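Local coordinates for protein ribonucleoside-diphosphate reductase (Pseudomonas aeruginosa, PDB 5IM3) that probably reduces ribonucleoside diphosphates to deoxyribonucleotides for DNA synthesis, as the large subunit of a class I ribonucleotide reductase under allosteric control by nucleotides such as dATP, at residues T456-L465 and L538-L547; V427-V438 and D474-N482. All coordinates share one frame; numbering follows the deposited sequence.

Contact 1: T456-L465 and L538-L547; sequences TWHLDIEEFL and LHKVVQAKDL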
# COMPACT_ATOMS: atom_id res chain seq x y z
N THR A 456 18.69 -0.94 29.20
CA THR A 456 18.76 -1.01 27.74
C THR A 456 19.87 -1.93 27.22
O THR A 456 19.82 -2.32 26.04
CB THR A 456 18.95 0.39 27.15
OG1 THR A 456 18.05 1.30 27.80
CG2 THR A 456 18.65 0.39 25.66
N TRP A 457 20.85 -2.29 28.04
CA TRP A 457 21.87 -3.26 27.64
C TRP A 457 21.47 -4.70 27.96
O TRP A 457 22.21 -5.62 27.61
CB TRP A 457 23.21 -2.94 28.31
CG TRP A 457 23.14 -2.76 29.80
CD1 TRP A 457 23.14 -1.57 30.48
CD2 TRP A 457 23.05 -3.79 30.79
NE1 TRP A 457 23.07 -1.80 31.82
CE2 TRP A 457 23.00 -3.15 32.05
CE3 TRP A 457 23.00 -5.18 30.74
CZ2 TRP A 457 22.91 -3.86 33.24
CZ3 TRP A 457 22.91 -5.89 31.93
CH2 TRP A 457 22.87 -5.22 33.16
N HIS A 458 20.33 -4.90 28.61
CA HIS A 458 19.90 -6.25 28.98
C HIS A 458 19.67 -7.09 27.73
O HIS A 458 19.05 -6.63 26.76
CB HIS A 458 18.62 -6.17 29.81
CG HIS A 458 18.29 -7.42 30.56
ND1 HIS A 458 17.74 -8.53 29.96
CD2 HIS A 458 18.43 -7.73 31.87
CE1 HIS A 458 17.55 -9.47 30.87
NE2 HIS A 458 17.96 -9.01 32.04
N LEU A 459 20.17 -8.32 27.75
CA LEU A 459 20.15 -9.15 26.55
C LEU A 459 18.74 -9.52 26.11
O LEU A 459 18.55 -9.89 24.94
CB LEU A 459 20.97 -10.42 26.77
CG LEU A 459 22.22 -10.50 25.90
CD1 LEU A 459 23.02 -11.73 26.27
CD2 LEU A 459 21.85 -10.53 24.43
N ASP A 460 17.74 -9.43 26.99
CA ASP A 460 16.36 -9.69 26.61
C ASP A 460 15.64 -8.44 26.13
O ASP A 460 14.42 -8.49 25.91
CB ASP A 460 15.60 -10.32 27.79
CG ASP A 460 16.12 -11.70 28.16
OD1 ASP A 460 16.66 -12.40 27.29
OD2 ASP A 460 15.96 -12.08 29.34
N ILE A 461 16.35 -7.33 25.93
CA ILE A 461 15.68 -6.05 25.68
C ILE A 461 14.83 -6.12 24.42
O ILE A 461 13.74 -5.55 24.37
CB ILE A 461 16.71 -4.91 25.61
CG1 ILE A 461 16.00 -3.55 25.52
CG2 ILE A 461 17.64 -5.07 24.42
CD1 ILE A 461 15.15 -3.22 26.75
N GLU A 462 15.32 -6.80 23.38
CA GLU A 462 14.60 -6.82 22.11
C GLU A 462 13.25 -7.52 22.24
O GLU A 462 12.23 -7.03 21.74
CB GLU A 462 15.45 -7.48 21.02
CG GLU A 462 16.68 -6.67 20.64
CD GLU A 462 17.63 -7.43 19.73
OE1 GLU A 462 17.95 -8.60 20.03
OE2 GLU A 462 18.06 -6.85 18.71
N GLU A 463 13.22 -8.67 22.91
CA GLU A 463 11.94 -9.30 23.22
C GLU A 463 11.09 -8.40 24.11
O GLU A 463 9.86 -8.36 23.97
CB GLU A 463 12.17 -10.66 23.88
CG GLU A 463 10.91 -11.51 24.07
CD GLU A 463 11.19 -12.82 24.79
OE1 GLU A 463 12.31 -12.99 25.32
OE2 GLU A 463 10.28 -13.68 24.84
N PHE A 464 11.73 -7.66 25.02
CA PHE A 464 11.01 -6.79 25.95
C PHE A 464 10.22 -5.72 25.21
O PHE A 464 9.07 -5.43 25.57
CB PHE A 464 12.00 -6.15 26.92
CG PHE A 464 11.37 -5.37 28.05
CD1 PHE A 464 10.86 -6.02 29.16
CD2 PHE A 464 11.34 -3.98 28.02
CE1 PHE A 464 10.30 -5.30 30.21
CE2 PHE A 464 10.78 -3.26 29.06
CZ PHE A 464 10.26 -3.92 30.16
N LEU A 465 10.81 -5.12 24.18
CA LEU A 465 10.16 -4.03 23.47
C LEU A 465 8.87 -4.47 22.80
O LEU A 465 8.02 -3.62 22.50
CB LEU A 465 11.10 -3.43 22.42
CG LEU A 465 12.46 -2.94 22.89
CD1 LEU A 465 13.25 -2.37 21.73
CD2 LEU A 465 12.33 -1.90 23.99
N LEU A 538 28.90 -14.29 25.96
CA LEU A 538 27.47 -14.03 25.80
C LEU A 538 27.25 -12.53 25.66
O LEU A 538 27.22 -11.80 26.65
CB LEU A 538 26.70 -14.61 26.98
CG LEU A 538 25.18 -14.44 26.91
CD1 LEU A 538 24.60 -15.13 25.68
CD2 LEU A 538 24.52 -14.97 28.17
N HIS A 539 27.08 -12.07 24.42
CA HIS A 539 26.83 -10.66 24.17
C HIS A 539 26.29 -10.50 22.75
O HIS A 539 26.36 -11.41 21.92
CB HIS A 539 28.09 -9.82 24.36
CG HIS A 539 29.11 -10.01 23.28
ND1 HIS A 539 29.93 -11.12 23.22
CD2 HIS A 539 29.45 -9.23 22.23
CE1 HIS A 539 30.73 -11.02 22.17
NE2 HIS A 539 30.46 -9.88 21.55
N LYS A 540 25.73 -9.32 22.49
CA LYS A 540 25.20 -8.96 21.19
C LYS A 540 25.54 -7.50 20.91
O LYS A 540 25.27 -6.63 21.74
CB LYS A 540 23.69 -9.14 21.12
CG LYS A 540 23.23 -10.42 20.44
CD LYS A 540 21.75 -10.33 20.04
CE LYS A 540 21.53 -9.30 18.94
NZ LYS A 540 20.15 -9.35 18.38
N VAL A 541 26.13 -7.24 19.75
CA VAL A 541 26.46 -5.88 19.33
C VAL A 541 25.42 -5.43 18.31
O VAL A 541 25.19 -6.11 17.30
CB VAL A 541 27.87 -5.80 18.74
CG1 VAL A 541 28.19 -4.36 18.36
CG2 VAL A 541 28.90 -6.33 19.73
N VAL A 542 24.79 -4.29 18.58
CA VAL A 542 23.83 -3.68 17.69
C VAL A 542 24.23 -2.22 17.48
O VAL A 542 25.10 -1.69 18.17
CB VAL A 542 22.39 -3.77 18.23
CG1 VAL A 542 21.99 -5.22 18.45
CG2 VAL A 542 22.26 -2.99 19.54
N GLN A 543 23.59 -1.59 16.50
CA GLN A 543 23.73 -0.15 16.34
C GLN A 543 22.75 0.56 17.26
O GLN A 543 21.56 0.22 17.30
CB GLN A 543 23.48 0.25 14.88
CG GLN A 543 24.54 -0.25 13.92
CD GLN A 543 25.94 0.16 14.34
OE1 GLN A 543 26.29 1.34 14.30
NE2 GLN A 543 26.73 -0.82 14.76
N ALA A 544 23.25 1.53 18.03
CA ALA A 544 22.39 2.24 18.97
C ALA A 544 21.20 2.86 18.27
O ALA A 544 20.07 2.81 18.78
CB ALA A 544 23.20 3.31 19.71
N LYS A 545 21.42 3.46 17.09
CA LYS A 545 20.32 4.08 16.35
C LYS A 545 19.26 3.05 15.98
O LYS A 545 18.06 3.36 15.97
CB LYS A 545 20.86 4.75 15.09
CG LYS A 545 21.07 6.25 15.21
CD LYS A 545 21.81 6.81 14.00
CE LYS A 545 21.72 8.33 13.92
NZ LYS A 545 20.40 8.78 13.42
N ASP A 546 19.67 1.82 15.68
CA ASP A 546 18.71 0.79 15.29
C ASP A 546 17.84 0.37 16.47
O ASP A 546 16.63 0.18 16.31
CB ASP A 546 19.44 -0.42 14.71
CG ASP A 546 20.14 -0.11 13.39
OD1 ASP A 546 19.81 0.92 12.77
OD2 ASP A 546 21.00 -0.91 12.98
N LEU A 547 18.43 0.22 17.65
CA LEU A 547 17.64 -0.13 18.82
C LEU A 547 16.76 1.04 19.24
O LEU A 547 15.60 0.86 19.62
CB LEU A 547 18.56 -0.56 19.96
CG LEU A 547 17.88 -1.08 21.23
CD1 LEU A 547 17.03 -2.31 20.93
CD2 LEU A 547 18.92 -1.40 22.30
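Leu547, on the first turn of helix 544-558, packs against Thr456 and Leu465. Its CG is anti to the backbone N (chi1 -175°), which carries both methyls across to the other segment. There CD2 meets Thr456 CG2 at 3.8 Å, the two side chains lying alongside each other head to tail, while CD1 lies 3.9 Å from Leu465 CD1. In a second apolar patch Leu459 divides its branches: CD1 presses on Leu538 CG at 3.5 Å, and CD2 lies 4.0 Å from Lys540 CB. Between the two patches runs a salt bridge. The lysine chain bends at chi3 and brings NZ to the carboxylate of Glu462, which extends from helix 461-465 toward the strand. NZ bonds OE1 at 2.9 Å on the syn lone pair; its bond to OE2, at 3.3 Å, is weak.

Leu459 itself sits in a type I turn, His458 to Ile461, that leads into the short helix, and Asp460 N donates to His458 ND1. Outside the segments, His458 NE2 bonds Val409 O and Asp460 bonds the backbone N of Leu412 and Val426. In the barrel domain this short helix follows strand 450-455, and the contact packs it against the start of helix 544-558 and the two-stranded antiparallel sheet of 539-543 and 500-504. Leu503 of that sheet touches Leu459 and Ile461, Phe491 of helix 489-496 touches Thr456 and Leu547, and Asn485 of strand 482-487 packs against Ile461 and Leu465.

Contact 2: V427-V438 and D474-N482; sequences VPFLKVVNDTAV and DRRRTHDMN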
# COMPACT_ATOMS: atom_id res chain seq x y z
N VAL A 427 11.30 -13.00 30.32
CA VAL A 427 9.93 -12.95 29.81
C VAL A 427 9.05 -14.05 30.39
O VAL A 427 7.90 -13.77 30.75
CB VAL A 427 9.94 -12.91 28.28
CG1 VAL A 427 8.53 -13.08 27.72
CG2 VAL A 427 10.51 -11.58 27.81
N PRO A 428 9.50 -15.31 30.51
CA PRO A 428 8.63 -16.31 31.14
C PRO A 428 8.22 -15.96 32.56
O PRO A 428 7.12 -16.33 32.99
CB PRO A 428 9.47 -17.59 31.10
CG PRO A 428 10.39 -17.40 29.97
CD PRO A 428 10.72 -15.92 29.95
N PHE A 429 9.08 -15.26 33.30
CA PHE A 429 8.70 -14.77 34.62
C PHE A 429 7.75 -13.59 34.53
O PHE A 429 6.81 -13.47 35.32
CB PHE A 429 9.96 -14.42 35.41
CG PHE A 429 10.83 -15.61 35.70
CD1 PHE A 429 10.32 -16.70 36.38
CD2 PHE A 429 12.14 -15.65 35.28
CE1 PHE A 429 11.10 -17.80 36.64
CE2 PHE A 429 12.93 -16.75 35.54
CZ PHE A 429 12.41 -17.83 36.23
N LEU A 430 7.96 -12.69 33.56
CA LEU A 430 7.03 -11.59 33.39
C LEU A 430 5.64 -12.09 33.05
O LEU A 430 4.64 -11.46 33.40
CB LEU A 430 7.52 -10.64 32.30
CG LEU A 430 8.79 -9.89 32.69
CD1 LEU A 430 9.28 -9.05 31.52
CD2 LEU A 430 8.55 -9.01 33.91
N LYS A 431 5.55 -13.25 32.40
CA LYS A 431 4.25 -13.85 32.16
C LYS A 431 3.56 -14.23 33.47
O LYS A 431 2.34 -14.12 33.59
CB LYS A 431 4.40 -15.08 31.26
CG LYS A 431 3.10 -15.84 31.04
CD LYS A 431 2.16 -15.07 30.13
CE LYS A 431 2.62 -15.15 28.69
NZ LYS A 431 1.56 -14.68 27.76
N VAL A 432 4.34 -14.70 34.44
CA VAL A 432 3.78 -14.98 35.76
C VAL A 432 3.30 -13.68 36.41
O VAL A 432 2.23 -13.64 37.02
CB VAL A 432 4.81 -15.70 36.64
CG1 VAL A 432 4.24 -15.98 38.03
CG2 VAL A 432 5.27 -17.00 35.97
N VAL A 433 4.08 -12.61 36.29
CA VAL A 433 3.65 -11.30 36.78
C VAL A 433 2.34 -10.91 36.12
O VAL A 433 1.37 -10.51 36.77
CB VAL A 433 4.74 -10.25 36.52
CG1 VAL A 433 4.22 -8.85 36.84
CG2 VAL A 433 5.99 -10.56 37.33
N ASN A 434 2.31 -11.00 34.79
CA ASN A 434 1.14 -10.60 34.02
C ASN A 434 -0.12 -11.30 34.52
O ASN A 434 -1.17 -10.66 34.69
CB ASN A 434 1.38 -10.91 32.54
CG ASN A 434 0.21 -10.53 31.67
OD1 ASN A 434 0.15 -9.42 31.16
ND2 ASN A 434 -0.72 -11.46 31.49
N ASP A 435 -0.04 -12.61 34.77
CA ASP A 435 -1.21 -13.35 35.21
C ASP A 435 -1.53 -13.12 36.67
O ASP A 435 -2.67 -13.36 37.08
CB ASP A 435 -1.00 -14.85 34.94
CG ASP A 435 -0.93 -15.17 33.46
OD1 ASP A 435 -0.30 -14.39 32.71
OD2 ASP A 435 -1.52 -16.19 33.04
N THR A 436 -0.56 -12.67 37.46
CA THR A 436 -0.85 -12.26 38.83
C THR A 436 -1.65 -10.96 38.85
O THR A 436 -2.60 -10.82 39.62
CB THR A 436 0.45 -12.11 39.61
OG1 THR A 436 1.08 -13.39 39.73
CG2 THR A 436 0.20 -11.54 41.00
N ALA A 437 -1.29 -10.01 37.98
CA ALA A 437 -2.05 -8.77 37.89
C ALA A 437 -3.49 -9.04 37.49
O ALA A 437 -4.42 -8.40 38.00
CB ALA A 437 -1.36 -7.83 36.90
N VAL A 438 -3.71 -10.00 36.58
CA VAL A 438 -5.07 -10.40 36.23
C VAL A 438 -5.76 -11.05 37.43
O VAL A 438 -6.96 -10.83 37.66
CB VAL A 438 -5.06 -11.34 35.02
CG1 VAL A 438 -6.46 -11.89 34.74
CG2 VAL A 438 -4.53 -10.63 33.78
N ASP A 474 1.80 -15.58 21.49
CA ASP A 474 1.30 -15.12 22.78
C ASP A 474 2.24 -15.49 23.93
O ASP A 474 2.19 -14.84 24.98
CB ASP A 474 -0.09 -15.70 23.04
CG ASP A 474 -1.04 -14.67 23.63
OD1 ASP A 474 -0.64 -13.97 24.58
OD2 ASP A 474 -2.17 -14.56 23.12
N ARG A 475 3.08 -16.51 23.75
CA ARG A 475 4.09 -16.83 24.75
C ARG A 475 5.11 -15.71 24.92
O ARG A 475 5.87 -15.73 25.89
CB ARG A 475 4.84 -18.11 24.36
CG ARG A 475 3.94 -19.31 24.05
CD ARG A 475 4.77 -20.53 23.67
NE ARG A 475 3.95 -21.62 23.17
CZ ARG A 475 3.61 -21.79 21.89
NH1 ARG A 475 4.03 -20.94 20.97
NH2 ARG A 475 2.86 -22.83 21.54
N ARG A 476 5.13 -14.73 24.01
CA ARG A 476 6.08 -13.62 24.06
C ARG A 476 5.35 -12.29 24.25
O ARG A 476 5.86 -11.23 23.87
CB ARG A 476 6.94 -13.60 22.80
CG ARG A 476 7.72 -14.90 22.58
CD ARG A 476 8.38 -14.97 21.21
NE ARG A 476 9.48 -14.02 21.08
CZ ARG A 476 10.71 -14.22 21.55
NH1 ARG A 476 11.00 -15.34 22.19
NH2 ARG A 476 11.64 -13.29 21.38
N ARG A 477 4.16 -12.34 24.86
CA ARG A 477 3.33 -11.16 25.07
C ARG A 477 2.87 -11.11 26.53
O ARG A 477 2.63 -12.14 27.16
CB ARG A 477 2.09 -11.18 24.16
CG ARG A 477 2.17 -10.28 22.94
CD ARG A 477 3.49 -10.44 22.24
NE ARG A 477 3.42 -10.08 20.83
CZ ARG A 477 4.46 -10.17 20.01
NH1 ARG A 477 5.63 -10.58 20.47
NH2 ARG A 477 4.33 -9.83 18.73
N THR A 478 2.74 -9.88 27.05
CA THR A 478 2.14 -9.63 28.36
C THR A 478 1.15 -8.48 28.17
O THR A 478 1.49 -7.32 28.39
CB THR A 478 3.20 -9.29 29.42
OG1 THR A 478 3.93 -8.12 29.03
CG2 THR A 478 4.17 -10.46 29.62
N HIS A 479 -0.08 -8.82 27.77
CA HIS A 479 -1.09 -7.81 27.44
C HIS A 479 -1.70 -7.13 28.66
O HIS A 479 -2.48 -6.19 28.49
CB HIS A 479 -2.22 -8.44 26.62
CG HIS A 479 -1.77 -9.03 25.32
ND1 HIS A 479 -1.83 -10.38 25.05
CD2 HIS A 479 -1.24 -8.45 24.21
CE1 HIS A 479 -1.36 -10.61 23.84
NE2 HIS A 479 -1.00 -9.45 23.31
N ASP A 480 -1.37 -7.58 29.87
CA ASP A 480 -1.95 -7.01 31.08
C ASP A 480 -0.89 -6.40 31.99
O ASP A 480 -1.15 -6.17 33.17
CB ASP A 480 -2.76 -8.07 31.83
CG ASP A 480 -3.72 -8.82 30.92
OD1 ASP A 480 -4.85 -8.33 30.72
OD2 ASP A 480 -3.33 -9.88 30.39
N MET A 481 0.28 -6.11 31.44
CA MET A 481 1.41 -5.59 32.20
C MET A 481 2.02 -4.43 31.44
O MET A 481 2.17 -4.50 30.21
CB MET A 481 2.46 -6.68 32.45
CG MET A 481 3.61 -6.27 33.35
SD MET A 481 4.97 -7.46 33.35
CE MET A 481 5.73 -7.07 31.78
N ASN A 482 2.37 -3.37 32.15
CA ASN A 482 3.06 -2.25 31.54
C ASN A 482 4.56 -2.51 31.52
O ASN A 482 5.09 -3.32 32.28
CB ASN A 482 2.75 -0.94 32.29
CG ASN A 482 1.30 -0.50 32.15
OD1 ASN A 482 0.61 -0.25 33.14
ND2 ASN A 482 0.82 -0.40 30.91
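The amide of Asn434 and the carboxylate of Asp480 meet with their planes 51° apart, joined by a hydrogen bond. Asn434 ND2 donates to the anti lone pair of Asp480 OD2 (3.2 Å), with the carboxylate oxygen tilted slightly from the amide plane. A second bond from ND2 runs almost straight to Asp435 OD1, which lies in the amide plane but is itself approached from above its own carboxylate. At the other end of the amide, OD1 receives Asp480 N at 2.7 Å in the carbonyl plane. Gripped at both ends, the amide is fixed in rotation. Val438 CG2 sits over one face of the Asp480 carboxylate, 3.5 Å from Asp480 CG.

These bonds join helix 427-440 to the type I turn Thr478-Met481, just before strand 482-487 joins the parallel run of strands in the ten-stranded alpha-beta barrel. One turn earlier on the helix, Lys431 bends at chi2 and chi3 and brings NZ to two backbone carbonyls, Arg477 O at 2.8 Å and Asp474 O at 2.9 Å. Asp474 O also accepts from Arg477 N, on the opposite face of its plane. The charge of Asp474 OD1 is a more distant partner of the lysine.

Deeper in, Met481 SD touches both Val433 CG1 at 3.8 Å and Leu430 CD2 at 3.9 Å, which meet it from roughly perpendicular directions. Another side of the helix faces the second subunit, where Thr436 OG1 is hydrogen-bonded to Tyr386 OH of that neighbour, and Phe429 touches the bound dATP.

In the fold
Both contacts belong to the barrel domain, their centres about 20 Å apart, and their segments alternate along the chain in the order 427-438, 456-465, 474-482, 538-547. Strand 450-455 separates the first two, and strand 482-487 follows the third; residues 456-481 form the connection between these neighbouring parallel strands of the barrel. The contacts also touch directly: Phe464 packs on Leu430, and Glu463 lies against Val427 and forms a long, weak ion pair with Arg476. Contact 2 borders the second subunit and bound dATP, whereas contact 1 lies toward the two-stranded antiparallel sheet of 500-504 and 539-543, so helix 461-465 lies between helix 427-440 and that sheet.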